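Local atomic coordinates of Galactose/N-acetylgalactosamine-binding lectin CEL-III (Cucumaria echinata, PDB entry 2Z48), a protein that binds galactose and N-acetylgalactosamine in a calcium-dependent way, oligomerizes in erythrocyte membranes and lyses the cells. Residues C207-S213 against D229-S233; G174-V178 against N218-Y222; N186-W190 against V200-S204; Y36-G40 against Y222-D226. All coordinates share one frame. Numbering follows the deposited sequence.

Contact 1 of 4, residues C207-S213 against D229-S233. With CA (calcium ion), chain L; NGA (2-acetamido-2-deoxy-beta-D-galactopyranose), chain F.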
loop_
_atom_site.group_PDB
_atom_site.type_symbol
_atom_site.label_atom_id
_atom_site.label_comp_id
_atom_site.label_asym_id
_atom_site.label_seq_id
_atom_site.Cartn_x
_atom_site.Cartn_y
_atom_site.Cartn_z
ATOM N N CYS A 207 -14.369 1.766 1.646
ATOM C CA CYS A 207 -14.685 0.566 2.430
ATOM C C CYS A 207 -16.147 0.176 2.386
ATOM O O CYS A 207 -17.023 1.039 2.395
ATOM C CB CYS A 207 -14.289 0.745 3.912
ATOM S SG CYS A 207 -12.512 0.498 4.247
ATOM N N LEU A 208 -16.398 -1.133 2.409
ATOM C CA LEU A 208 -17.756 -1.646 2.630
ATOM C C LEU A 208 -18.179 -1.247 4.045
ATOM O O LEU A 208 -17.522 -1.581 5.050
ATOM C CB LEU A 208 -17.783 -3.171 2.434
ATOM C CG LEU A 208 -19.171 -3.807 2.332
ATOM C CD1 LEU A 208 -19.867 -3.393 1.037
ATOM C CD2 LEU A 208 -19.029 -5.343 2.449
ATOM N N ASP A 209 -19.280 -0.509 4.112
ATOM C CA ASP A 209 -19.650 0.265 5.291
ATOM C C ASP A 209 -21.121 0.043 5.627
ATOM O O ASP A 209 -21.927 -0.208 4.724
ATOM C CB ASP A 209 -19.475 1.750 4.930
ATOM C CG ASP A 209 -20.036 2.668 5.986
ATOM O OD1 ASP A 209 -19.467 2.683 7.103
ATOM O OD2 ASP A 209 -21.070 3.307 5.723
ATOM N N VAL A 210 -21.472 0.109 6.914
ATOM C CA VAL A 210 -22.882 0.166 7.309
ATOM C C VAL A 210 -23.220 1.594 7.716
ATOM O O VAL A 210 -22.414 2.239 8.392
ATOM C CB VAL A 210 -23.196 -0.793 8.482
ATOM C CG1 VAL A 210 -24.701 -0.854 8.719
ATOM C CG2 VAL A 210 -22.625 -2.229 8.205
ATOM N N GLU A 211 -24.410 2.072 7.336
ATOM C CA GLU A 211 -24.859 3.425 7.722
ATOM C C GLU A 211 -24.728 3.603 9.222
ATOM O O GLU A 211 -25.032 2.691 9.989
ATOM C CB GLU A 211 -26.317 3.676 7.302
ATOM C CG GLU A 211 -26.711 5.140 7.487
ATOM C CD GLU A 211 -28.021 5.542 6.854
ATOM O OE1 GLU A 211 -28.751 4.669 6.319
ATOM O OE2 GLU A 211 -28.306 6.770 6.892
ATOM N N GLY A 212 -24.298 4.789 9.652
ATOM C CA GLY A 212 -24.134 5.032 11.090
ATOM C C GLY A 212 -22.919 4.334 11.689
ATOM O O GLY A 212 -21.908 4.107 11.008
ATOM N N SER A 213 -23.009 3.969 12.977
ATOM C CA SER A 213 -21.871 3.332 13.670
ATOM C C SER A 213 -22.177 1.963 14.296
ATOM O O SER A 213 -21.256 1.252 14.700
ATOM C CB SER A 213 -21.299 4.254 14.774
ATOM O OG SER A 213 -22.327 4.590 15.699
ATOM N N ASP A 229 -17.694 -1.100 12.628
ATOM C CA ASP A 229 -18.748 -1.425 11.666
ATOM C C ASP A 229 -18.238 -1.532 10.238
ATOM O O ASP A 229 -19.006 -1.869 9.351
ATOM C CB ASP A 229 -19.943 -0.442 11.730
ATOM C CG ASP A 229 -19.596 0.964 11.225
ATOM O OD1 ASP A 229 -18.530 1.516 11.599
ATOM O OD2 ASP A 229 -20.417 1.552 10.464
ATOM N N GLN A 230 -16.963 -1.204 9.998
ATOM C CA GLN A 230 -16.331 -1.453 8.689
ATOM C C GLN A 230 -15.409 -2.677 8.724
ATOM O O GLN A 230 -14.650 -2.915 7.786
ATOM C CB GLN A 230 -15.544 -0.212 8.196
ATOM C CG GLN A 230 -16.465 0.957 7.856
ATOM C CD GLN A 230 -15.726 2.099 7.190
ATOM O OE1 GLN A 230 -14.494 2.060 7.036
ATOM N NE2 GLN A 230 -16.467 3.129 6.806
ATOM N N MET A 231 -15.471 -3.435 9.830
ATOM C CA MET A 231 -14.724 -4.682 9.983
ATOM C C MET A 231 -15.658 -5.860 9.811
ATOM O O MET A 231 -16.758 -5.870 10.339
ATOM C CB MET A 231 -14.073 -4.736 11.366
ATOM C CG MET A 231 -12.993 -3.670 11.539
ATOM S SD MET A 231 -12.367 -3.717 13.253
ATOM C CE MET A 231 -11.567 -2.095 13.252
ATOM N N TRP A 232 -15.203 -6.840 9.040
ATOM C CA TRP A 232 -16.026 -7.993 8.677
ATOM C C TRP A 232 -15.243 -9.281 8.934
ATOM O O TRP A 232 -14.029 -9.364 8.633
ATOM C CB TRP A 232 -16.420 -7.916 7.187
ATOM C CG TRP A 232 -17.120 -6.645 6.848
ATOM C CD1 TRP A 232 -16.542 -5.444 6.469
ATOM C CD2 TRP A 232 -18.531 -6.431 6.840
ATOM N NE1 TRP A 232 -17.513 -4.517 6.225
ATOM C CE2 TRP A 232 -18.746 -5.081 6.450
ATOM C CE3 TRP A 232 -19.644 -7.249 7.123
ATOM C CZ2 TRP A 232 -20.034 -4.528 6.327
ATOM C CZ3 TRP A 232 -20.915 -6.718 6.978
ATOM C CH2 TRP A 232 -21.104 -5.352 6.598
ATOM N N SER A 233 -15.928 -10.288 9.489
ATOM C CA SER A 233 -15.312 -11.603 9.632
ATOM C C SER A 233 -15.960 -12.560 8.617
ATOM O O SER A 233 -17.079 -12.328 8.172
ATOM C CB SER A 233 -15.491 -12.151 11.072
ATOM O OG SER A 233 -16.841 -12.416 11.329
HETATM CA CA CA L . -20.458 3.514 9.187
HETATM C C1 NGA F . -22.957 8.108 8.634
HETATM C C2 NGA F . -21.836 7.363 9.374
HETATM C C3 NGA F . -20.714 6.938 8.417
HETATM C C4 NGA F . -21.276 6.236 7.180
HETATM C C5 NGA F . -22.387 7.084 6.552
HETATM C C6 NGA F . -23.025 6.409 5.351
HETATM C C7 NGA F . -21.359 8.107 11.666
HETATM C C8 NGA F . -20.691 9.158 12.510
HETATM N N2 NGA F . -21.230 8.281 10.332
HETATM O O1 NGA F . -24.126 8.307 9.458
HETATM O O3 NGA F . -19.823 6.026 9.032
HETATM O O4 NGA F . -21.783 4.937 7.545
HETATM O O5 NGA F . -23.409 7.320 7.524
HETATM O O6 NGA F . -24.124 7.231 4.889
HETATM O O7 NGA F . -21.975 7.183 12.188
HETATM O O HOH W 1 -14.857 -2.509 5.185
HETATM O O HOH W 2 -22.985 1.120 11.312
HETATM O O HOH W 3 -18.620 1.728 14.437
HETATM O O HOH W 4 -18.256 3.698 10.294
#

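Contact 2 of 4, residues G174-V178 against N218-Y222. With MG (magnesium ion), chain O; NGA (2-acetamido-2-deoxy-beta-D-galactopyranose), chain F.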
loop_
_atom_site.group_PDB
_atom_site.type_symbol
_atom_site.label_atom_id
_atom_site.label_comp_id
_atom_site.label_asym_id
_atom_site.label_seq_id
_atom_site.Cartn_x
_atom_site.Cartn_y
_atom_site.Cartn_z
ATOM N N GLY A 174 -17.660 3.266 -7.901
ATOM C CA GLY A 174 -17.324 2.582 -6.662
ATOM C C GLY A 174 -17.750 3.369 -5.440
ATOM O O GLY A 174 -17.284 3.106 -4.334
ATOM N N LYS A 175 -18.652 4.331 -5.624
ATOM C CA LYS A 175 -19.126 5.139 -4.510
ATOM C C LYS A 175 -20.633 4.983 -4.379
ATOM O O LYS A 175 -21.327 4.904 -5.376
ATOM C CB LYS A 175 -18.741 6.610 -4.725
ATOM C CG LYS A 175 -17.231 6.819 -4.800
ATOM C CD LYS A 175 -16.919 8.308 -4.926
ATOM C CE LYS A 175 -15.561 8.501 -5.562
ATOM N NZ LYS A 175 -15.226 9.942 -5.718
ATOM N N GLY A 176 -21.121 4.893 -3.145
ATOM C CA GLY A 176 -22.565 4.940 -2.903
ATOM C C GLY A 176 -23.172 3.622 -2.457
ATOM O O GLY A 176 -22.491 2.785 -1.842
ATOM N N ASN A 177 -24.455 3.448 -2.775
ATOM C CA ASN A 177 -25.208 2.316 -2.248
ATOM C C ASN A 177 -24.713 0.993 -2.793
ATOM O O ASN A 177 -24.299 0.910 -3.940
ATOM C CB ASN A 177 -26.698 2.446 -2.542
ATOM C CG ASN A 177 -27.502 1.340 -1.871
ATOM O OD1 ASN A 177 -27.351 1.103 -0.656
ATOM N ND2 ASN A 177 -28.340 0.648 -2.645
ATOM N N VAL A 178 -24.768 -0.037 -1.940
ATOM C CA VAL A 178 -24.382 -1.381 -2.353
ATOM C C VAL A 178 -25.650 -2.218 -2.486
ATOM O O VAL A 178 -26.546 -2.133 -1.642
ATOM C CB VAL A 178 -23.363 -2.013 -1.377
ATOM C CG1 VAL A 178 -23.336 -3.543 -1.545
ATOM C CG2 VAL A 178 -21.959 -1.440 -1.650
ATOM N N ASN A 218 -28.299 -0.100 6.315
ATOM C CA ASN A 218 -28.026 -0.174 4.903
ATOM C C ASN A 218 -26.523 -0.190 4.644
ATOM O O ASN A 218 -25.765 0.476 5.327
ATOM C CB ASN A 218 -28.674 1.022 4.196
ATOM C CG ASN A 218 -28.671 0.889 2.684
ATOM O OD1 ASN A 218 -28.586 -0.196 2.136
ATOM N ND2 ASN A 218 -28.807 2.028 1.997
ATOM N N VAL A 219 -26.103 -0.999 3.686
ATOM C CA VAL A 219 -24.692 -1.127 3.371
ATOM C C VAL A 219 -24.410 -0.336 2.102
ATOM O O VAL A 219 -25.205 -0.359 1.156
ATOM C CB VAL A 219 -24.304 -2.616 3.250
ATOM C CG1 VAL A 219 -22.962 -2.803 2.519
ATOM C CG2 VAL A 219 -24.210 -3.223 4.669
ATOM N N GLY A 220 -23.288 0.384 2.115
ATOM C CA GLY A 220 -22.805 1.134 0.943
ATOM C C GLY A 220 -21.294 1.188 0.993
ATOM O O GLY A 220 -20.646 0.487 1.793
ATOM N N ILE A 221 -20.714 2.020 0.146
ATOM C CA ILE A 221 -19.270 2.258 0.170
ATOM C C ILE A 221 -19.011 3.655 0.718
ATOM O O ILE A 221 -19.599 4.625 0.237
ATOM C CB ILE A 221 -18.626 2.146 -1.239
ATOM C CG1 ILE A 221 -18.960 0.814 -1.914
ATOM C CG2 ILE A 221 -17.103 2.353 -1.172
ATOM C CD1 ILE A 221 -18.435 -0.428 -1.169
ATOM N N TYR A 222 -18.120 3.747 1.700
ATOM C CA TYR A 222 -17.826 4.996 2.368
ATOM C C TYR A 222 -16.360 5.103 2.723
ATOM O O TYR A 222 -15.632 4.107 2.751
ATOM C CB TYR A 222 -18.653 5.040 3.643
ATOM C CG TYR A 222 -18.769 6.375 4.340
ATOM C CD1 TYR A 222 -19.468 7.377 3.842
ATOM C CD2 TYR A 222 -18.283 6.575 5.542
ATOM C CE1 TYR A 222 -19.609 8.605 4.526
ATOM C CE2 TYR A 222 -18.449 7.789 6.217
ATOM C CZ TYR A 222 -19.115 8.785 5.710
ATOM O OH TYR A 222 -19.288 9.969 6.403
HETATM MG MG MG O . -27.423 -1.070 0.314
HETATM C C1 NGA F . -22.957 8.108 8.634
HETATM C C2 NGA F . -21.836 7.363 9.374
HETATM C C3 NGA F . -20.714 6.938 8.417
HETATM C C4 NGA F . -21.276 6.236 7.180
HETATM C C5 NGA F . -22.387 7.084 6.552
HETATM C C6 NGA F . -23.025 6.409 5.351
HETATM C C7 NGA F . -21.359 8.107 11.666
HETATM C C8 NGA F . -20.691 9.158 12.510
HETATM N N2 NGA F . -21.230 8.281 10.332
HETATM O O1 NGA F . -24.126 8.307 9.458
HETATM O O3 NGA F . -19.823 6.026 9.032
HETATM O O4 NGA F . -21.783 4.937 7.545
HETATM O O5 NGA F . -23.409 7.320 7.524
HETATM O O6 NGA F . -24.124 7.231 4.889
HETATM O O7 NGA F . -21.975 7.183 12.188
HETATM O O HOH W 5 -19.350 6.633 -1.304
#

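Contact 3 of 4, residues N186-W190 against V200-S204. Unlike the reference sequence in segment 200-204: Ser-204 (reference Gln). With CA (calcium ion), chain K.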
loop_
_atom_site.group_PDB
_atom_site.type_symbol
_atom_site.label_atom_id
_atom_site.label_comp_id
_atom_site.label_asym_id
_atom_site.label_seq_id
_atom_site.Cartn_x
_atom_site.Cartn_y
_atom_site.Cartn_z
ATOM N N ASN A 186 -16.586 -4.350 -14.681
ATOM C CA ASN A 186 -16.246 -3.054 -14.134
ATOM C C ASN A 186 -15.551 -3.282 -12.809
ATOM O O ASN A 186 -15.911 -4.201 -12.079
ATOM C CB ASN A 186 -17.514 -2.268 -13.806
ATOM C CG ASN A 186 -17.928 -1.324 -14.886
ATOM O OD1 ASN A 186 -19.124 -1.129 -15.114
ATOM N ND2 ASN A 186 -16.959 -0.701 -15.547
ATOM N N LEU A 187 -14.613 -2.406 -12.468
ATOM C CA LEU A 187 -13.821 -2.538 -11.240
ATOM C C LEU A 187 -14.594 -2.238 -9.966
ATOM O O LEU A 187 -14.112 -2.569 -8.880
ATOM C CB LEU A 187 -12.604 -1.608 -11.270
ATOM C CG LEU A 187 -11.221 -2.043 -11.747
ATOM C CD1 LEU A 187 -11.225 -3.334 -12.551
ATOM C CD2 LEU A 187 -10.625 -0.872 -12.519
ATOM N N ASP A 188 -15.771 -1.612 -10.082
ATOM C CA ASP A 188 -16.554 -1.289 -8.908
ATOM C C ASP A 188 -17.113 -2.536 -8.255
ATOM O O ASP A 188 -17.589 -2.453 -7.125
ATOM C CB ASP A 188 -17.690 -0.289 -9.203
ATOM C CG ASP A 188 -18.794 -0.877 -10.051
ATOM O OD1 ASP A 188 -18.517 -1.654 -10.980
ATOM O OD2 ASP A 188 -19.964 -0.532 -9.795
ATOM N N GLN A 189 -17.059 -3.672 -8.953
ATOM C CA GLN A 189 -17.538 -4.932 -8.370
ATOM C C GLN A 189 -16.414 -5.760 -7.732
ATOM O O GLN A 189 -16.681 -6.809 -7.126
ATOM C CB GLN A 189 -18.309 -5.757 -9.393
ATOM C CG GLN A 189 -19.653 -5.121 -9.701
ATOM C CD GLN A 189 -20.487 -5.938 -10.642
ATOM O OE1 GLN A 189 -20.051 -6.986 -11.117
ATOM N NE2 GLN A 189 -21.715 -5.479 -10.895
ATOM N N TRP A 190 -15.177 -5.281 -7.855
ATOM C CA TRP A 190 -14.010 -6.009 -7.313
ATOM C C TRP A 190 -13.681 -5.493 -5.925
ATOM O O TRP A 190 -13.564 -4.284 -5.720
ATOM C CB TRP A 190 -12.802 -5.807 -8.228
ATOM C CG TRP A 190 -11.600 -6.693 -7.931
ATOM C CD1 TRP A 190 -10.635 -6.501 -6.966
ATOM C CD2 TRP A 190 -11.233 -7.900 -8.624
ATOM N NE1 TRP A 190 -9.700 -7.508 -7.021
ATOM C CE2 TRP A 190 -10.037 -8.379 -8.025
ATOM C CE3 TRP A 190 -11.808 -8.635 -9.680
ATOM C CZ2 TRP A 190 -9.400 -9.548 -8.456
ATOM C CZ3 TRP A 190 -11.169 -9.790 -10.111
ATOM C CH2 TRP A 190 -9.977 -10.239 -9.495
ATOM N N VAL A 200 -12.337 -3.614 0.782
ATOM C CA VAL A 200 -12.009 -2.364 0.098
ATOM C C VAL A 200 -12.350 -2.465 -1.379
ATOM O O VAL A 200 -11.994 -3.452 -2.058
ATOM C CB VAL A 200 -10.513 -2.026 0.233
ATOM C CG1 VAL A 200 -10.209 -0.684 -0.455
ATOM C CG2 VAL A 200 -10.121 -1.998 1.702
ATOM N N ASN A 201 -13.024 -1.442 -1.885
ATOM C CA ASN A 201 -13.496 -1.461 -3.273
ATOM C C ASN A 201 -12.353 -1.075 -4.210
ATOM O O ASN A 201 -11.671 -0.091 -3.943
ATOM C CB ASN A 201 -14.636 -0.452 -3.433
ATOM C CG ASN A 201 -15.241 -0.474 -4.816
ATOM O OD1 ASN A 201 -14.834 0.308 -5.700
ATOM N ND2 ASN A 201 -16.243 -1.344 -5.014
ATOM N N ALA A 202 -12.143 -1.846 -5.284
ATOM C CA ALA A 202 -10.997 -1.642 -6.170
ATOM C C ALA A 202 -11.101 -0.329 -6.956
ATOM O O ALA A 202 -10.070 0.304 -7.246
ATOM C CB ALA A 202 -10.816 -2.832 -7.131
ATOM N N LYS A 203 -12.332 0.064 -7.309
ATOM C CA LYS A 203 -12.549 1.261 -8.123
ATOM C C LYS A 203 -12.313 2.531 -7.298
ATOM O O LYS A 203 -11.545 3.393 -7.712
ATOM C CB LYS A 203 -13.944 1.258 -8.784
ATOM C CG LYS A 203 -14.241 2.487 -9.678
ATOM C CD LYS A 203 -13.266 2.596 -10.837
ATOM C CE LYS A 203 -13.722 3.647 -11.847
ATOM N NZ LYS A 203 -12.654 3.784 -12.885
ATOM N N SER A 204 -12.941 2.629 -6.130
ATOM C CA SER A 204 -12.874 3.844 -5.283
ATOM C C SER A 204 -11.787 3.842 -4.179
ATOM O O SER A 204 -11.408 4.904 -3.648
ATOM C CB SER A 204 -14.235 4.104 -4.643
ATOM O OG SER A 204 -14.604 3.019 -3.798
HETATM CA CA CA K . -22.120 -0.854 -10.572
HETATM O O HOH W 6 -20.769 -2.363 -12.014
#

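Contact 4 of 4, residues Y36-G40 against Y222-D226. Unlike the reference sequence in segment 36-40: Tyr-36 (reference His). With A2G (2-acetamido-2-deoxy-alpha-D-galactopyranose), chain C; NGA (2-acetamido-2-deoxy-beta-D-galactopyranose), chain F.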
loop_
_atom_site.group_PDB
_atom_site.type_symbol
_atom_site.label_atom_id
_atom_site.label_comp_id
_atom_site.label_asym_id
_atom_site.label_seq_id
_atom_site.Cartn_x
_atom_site.Cartn_y
_atom_site.Cartn_z
ATOM N N TYR A 36 -4.686 14.742 9.755
ATOM C CA TYR A 36 -6.044 14.813 9.244
ATOM C C TYR A 36 -6.655 13.436 9.247
ATOM O O TYR A 36 -5.934 12.440 9.323
ATOM C CB TYR A 36 -6.022 15.333 7.814
ATOM C CG TYR A 36 -7.285 16.013 7.361
ATOM C CD1 TYR A 36 -7.571 17.320 7.765
ATOM C CD2 TYR A 36 -8.179 15.372 6.503
ATOM C CE1 TYR A 36 -8.717 17.962 7.344
ATOM C CE2 TYR A 36 -9.334 16.012 6.068
ATOM C CZ TYR A 36 -9.590 17.312 6.492
ATOM O OH TYR A 36 -10.735 17.973 6.071
ATOM N N ASP A 37 -7.981 13.366 9.154
ATOM C CA ASP A 37 -8.615 12.081 8.900
ATOM C C ASP A 37 -8.003 11.437 7.654
ATOM O O ASP A 37 -7.687 12.112 6.675
ATOM C CB ASP A 37 -10.119 12.253 8.686
ATOM C CG ASP A 37 -10.874 12.547 9.974
ATOM O OD1 ASP A 37 -10.259 12.603 11.067
ATOM O OD2 ASP A 37 -12.105 12.728 9.868
ATOM N N CYS A 38 -7.836 10.122 7.704
ATOM C CA CYS A 38 -7.372 9.380 6.538
ATOM C C CYS A 38 -8.481 9.390 5.514
ATOM O O CYS A 38 -9.622 9.021 5.823
ATOM C CB CYS A 38 -6.986 7.961 6.942
ATOM S SG CYS A 38 -5.708 7.941 8.215
ATOM N N ASP A 39 -8.186 9.851 4.305
ATOM C CA ASP A 39 -9.252 10.012 3.309
ATOM C C ASP A 39 -9.050 9.240 2.008
ATOM O O ASP A 39 -9.820 9.385 1.053
ATOM C CB ASP A 39 -9.585 11.493 3.068
ATOM C CG ASP A 39 -8.425 12.290 2.480
ATOM O OD1 ASP A 39 -7.414 11.690 2.028
ATOM O OD2 ASP A 39 -8.552 13.536 2.464
ATOM N N GLY A 40 -7.995 8.424 1.961
ATOM C CA GLY A 40 -7.787 7.490 0.873
ATOM C C GLY A 40 -7.215 8.098 -0.398
ATOM O O GLY A 40 -7.068 7.401 -1.402
ATOM N N TYR A 222 -18.120 3.747 1.700
ATOM C CA TYR A 222 -17.826 4.996 2.368
ATOM C C TYR A 222 -16.360 5.103 2.723
ATOM O O TYR A 222 -15.632 4.107 2.751
ATOM C CB TYR A 222 -18.653 5.040 3.643
ATOM C CG TYR A 222 -18.769 6.375 4.340
ATOM C CD1 TYR A 222 -19.468 7.377 3.842
ATOM C CD2 TYR A 222 -18.283 6.575 5.542
ATOM C CE1 TYR A 222 -19.609 8.605 4.526
ATOM C CE2 TYR A 222 -18.449 7.789 6.217
ATOM C CZ TYR A 222 -19.115 8.785 5.710
ATOM O OH TYR A 222 -19.288 9.969 6.403
ATOM N N ARG A 223 -15.930 6.317 3.035
ATOM C CA ARG A 223 -14.556 6.553 3.430
ATOM C C ARG A 223 -14.170 5.554 4.519
ATOM O O ARG A 223 -14.913 5.377 5.492
ATOM C CB ARG A 223 -14.422 7.983 3.960
ATOM C CG ARG A 223 -13.006 8.371 4.362
ATOM C CD ARG A 223 -12.998 9.703 5.099
ATOM N NE ARG A 223 -13.578 9.675 6.451
ATOM C CZ ARG A 223 -12.940 9.317 7.568
ATOM N NH1 ARG A 223 -11.676 8.892 7.545
ATOM N NH2 ARG A 223 -13.576 9.366 8.737
ATOM N N CYS A 224 -13.019 4.901 4.348
ATOM C CA CYS A 224 -12.525 3.984 5.391
ATOM C C CYS A 224 -12.199 4.793 6.646
ATOM O O CYS A 224 -11.381 5.704 6.595
ATOM C CB CYS A 224 -11.283 3.227 4.908
ATOM S SG CYS A 224 -11.580 2.194 3.452
ATOM N N ASP A 225 -12.847 4.454 7.761
ATOM C CA ASP A 225 -12.790 5.289 8.970
ATOM C C ASP A 225 -12.268 4.565 10.226
ATOM O O ASP A 225 -12.286 5.139 11.331
ATOM C CB ASP A 225 -14.165 5.938 9.228
ATOM C CG ASP A 225 -15.275 4.915 9.529
ATOM O OD1 ASP A 225 -14.962 3.728 9.720
ATOM O OD2 ASP A 225 -16.460 5.323 9.554
ATOM N N ASP A 226 -11.831 3.313 10.052
ATOM C CA ASP A 226 -11.176 2.498 11.090
ATOM C C ASP A 226 -12.127 1.983 12.161
ATOM O O ASP A 226 -11.672 1.385 13.172
ATOM C CB ASP A 226 -10.021 3.242 11.804
ATOM C CG ASP A 226 -9.081 3.972 10.844
ATOM O OD1 ASP A 226 -8.789 3.471 9.746
ATOM O OD2 ASP A 226 -8.636 5.079 11.211
HETATM O O5 A2G C . -7.804 19.570 2.729
HETATM C C1 A2G C . -8.674 18.984 1.753
HETATM O O1 A2G C . -9.997 18.837 2.281
HETATM C C2 A2G C . -8.146 17.616 1.326
HETATM N N2 A2G C . -9.184 16.981 0.505
HETATM C C3 A2G C . -7.903 16.727 2.554
HETATM O O3 A2G C . -7.212 15.546 2.103
HETATM C C4 A2G C . -7.096 17.456 3.642
HETATM O O4 A2G C . -5.757 17.663 3.178
HETATM C C5 A2G C . -7.675 18.841 3.957
HETATM C C6 A2G C . -6.760 19.617 4.900
HETATM O O6 A2G C . -7.437 20.761 5.433
HETATM C C7 A2G C . -9.251 17.155 -0.816
HETATM O O7 A2G C . -8.461 17.861 -1.425
HETATM C C8 A2G C . -10.362 16.443 -1.530
HETATM C C1 NGA F . -22.957 8.108 8.634
HETATM C C2 NGA F . -21.836 7.363 9.374
HETATM C C3 NGA F . -20.714 6.938 8.417
HETATM C C4 NGA F . -21.276 6.236 7.180
HETATM C C5 NGA F . -22.387 7.084 6.552
HETATM C C6 NGA F . -23.025 6.409 5.351
HETATM C C7 NGA F . -21.359 8.107 11.666
HETATM C C8 NGA F . -20.691 9.158 12.510
HETATM N N2 NGA F . -21.230 8.281 10.332
HETATM O O1 NGA F . -24.126 8.307 9.458
HETATM O O3 NGA F . -19.823 6.026 9.032
HETATM O O4 NGA F . -21.783 4.937 7.545
HETATM O O5 NGA F . -23.409 7.320 7.524
HETATM O O6 NGA F . -24.124 7.231 4.889
HETATM O O7 NGA F . -21.975 7.183 12.188
HETATM O O HOH W 7 -9.583 6.377 4.304
#

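Contact 1 of 4, residues C207-S213 against D229-S233
Cys-207 opens the strand 207-210 with its CB 3.4 Å from Gln-230 OE1, while its sulfur forms a disulfide with Cys-224. At Leu-208 the carbonyl O accepts a hydrogen bond from Trp-232 NE1 (3.2 Å, 165°), and Leu-208 CD2 lies over one face of that indole, 4.0 Å from Trp-232 CE2. Asp-209 uses OD1 twice: it accepts from Gln-230 NE2 at 3.0 Å (168°) and binds calcium at 2.5 Å. Val-210 splits its roles, since CG2 packs 3.8 Å from Trp-232 CH2 while its carbonyl O meets the ion at 2.5 Å. Past Glu-211, Gly-212 O, in a residue with a positive phi of 74°, binds calcium at 2.4 Å. Ser-213 O is joined to Asp-229 OD1 through water 3. From the second segment Asp-229 OD2 gives the shortest calcium bond, 2.3 Å, and water 4 adds a ligand. The last two positions belong to the sugar, NGA O3 at 2.6 Å and O4 at 2.5 Å from the ion. Seven oxygens thus surround the metal in this ricin-type beta-trefoil subdomain, and direct coordination of two sugar hydroxyls implies C-type lectin-like recognition, in which calcium itself reads the 3,4-diol of the galactose-type ring.

Contact 2 of 4, residues G174-V178 against N218-Y222
Asn-218 leads the second segment to a magnesium ion: its OD1 binds the metal at 2.3 Å, and its ND2 donates a weak hydrogen bond to Asn-177 OD1 (3.2 Å, 132°). Val-219 O binds magnesium at 2.5 Å and also accepts from Val-178 N at 3.1 Å, while Val-219 CG1 packs 4.0 Å from Val-178 CB. Asn-177 OD1 and Val-178 O, each 2.4 Å from magnesium, complete the contribution of these segments; Asp-265 and Val-266 supply the remaining ligands. The ion therefore joins three repeats of a ricin-type beta-trefoil near its pseudo-threefold axis, with matching Asn/Asp-Val pairs. Gly-220 faces Asn-177 in an antiparallel non-hydrogen-bonded pair, CA to CA 4.2 Å; a CB on Gly-220 would fall 2.9 Å from Gly-176 O. Ile-221 N donates to that Gly-176 O at 2.8 Å (160°), while Ile-221 CD1 reaches Val-178 CG2 at 3.7 Å and Ile-221 CG2 lies 3.3 Å from Gly-174 O. Tyr-222 turns away from 174-178 and lays one ring face on NGA, Tyr-222 CE2 being 3.3 Å from NGA C3.

Contact 3 of 4, residues N186-W190 against V200-S204
Trp-190 overlaps the methyl of Ala-202 obliquely, with Trp-190 CD1 3.7 Å from Ala-202 CB. The pair closes a connection within a ricin-type beta-trefoil, where the short 3-10 turn 187-189 leads into a hairpin, strands 191-194 and 199-201, and the chain returns beside its start. Evidence for the closure is a backbone hydrogen bond from Ala-202 N to Trp-190 O, 2.9 Å at 163°. Helix 320-332 covers this apolar patch: Val-324 touches both Trp-190 and Ala-202, and Trp-190 NE1 is hydrogen-bonded to Ser-328. Leu-187 adds aliphatic packing, its CB 4.0 Å from Lys-203 CB. The carboxylate of Asp-188 points elsewhere, with OD2 2.3 Å from calcium and OD1 accepting a hydrogen bond from metal-bound water 6 at 2.6 Å, while the backbone of the same residue is held from 200-204: Asn-201 ND2 donates to Asp-188 O at 2.7 Å (146°), and Asn-201 OD1 accepts from Ser-204 N at 3.0 Å (163°) in an Asx motif.

Contact 4 of 4, residues Y36-G40 against Y222-D226
Direct hydrogen bonding rests on one pair, Arg-223 NH1 donating to Cys-38 O at 2.7 Å (147°), with the carbonyl oxygen near the plane of the guanidinium. Water 7 adds a bridge, donating to Cys-224 O at 3.0 Å and, weakly, to Cys-38 O at 3.0 Å. The electrostatic term is a long salt bridge, Asp-37 OD2 to Arg-223 NH2 at 3.8 Å; this oxygen sits over a guanidinium face, so charge attraction acts without a directed N-H, and Asp-37 OD1 is hydrogen-bonded to Gln-20. Nonpolar packing is slight: Arg-223 CD lies 4.4 Å from Asp-39 CB, and the segments bury 189 Å² in all. Sugar contacts flank the interface, Tyr-36 CZ 3.5 Å from A2G C5 and Asp-39 OD2 2.4 Å from A2G O3 in one pocket, Tyr-222 CE2 3.3 Å from NGA C3 in the other. The contact thus joins two beta-trefoil domains through loops, one following strand 31-36 and the other following strand 219-222, with Cys-38 resting on Glu-12 and Arg-14 of strand 7-15.

In the fold
Strand 207-210 of contact 1 is the edge neighbour of strand 219-222 of contact 2 in one four-stranded antiparallel sheet; the contact centres are 10 Å apart, and Asp-209 N lies 2.9 Å from Gly-220 O (a probable hydrogen bond). Contact 1 brings the calcium and contact 2 a ring face of Tyr-222 to the same NGA. Contact 4 shares Tyr-222 with contact 2 and is tied to contact 1 by the Cys-207 to Cys-224 disulfide (SG to SG 2.1 Å), so this sugar site borders the interdomain junction. Contact 3 serves a different calcium; its centre lies 11 Å from that of contact 2, which it meets where Ser-204 OG is 2.7 Å from Gly-174 O, but it does not touch contact 4.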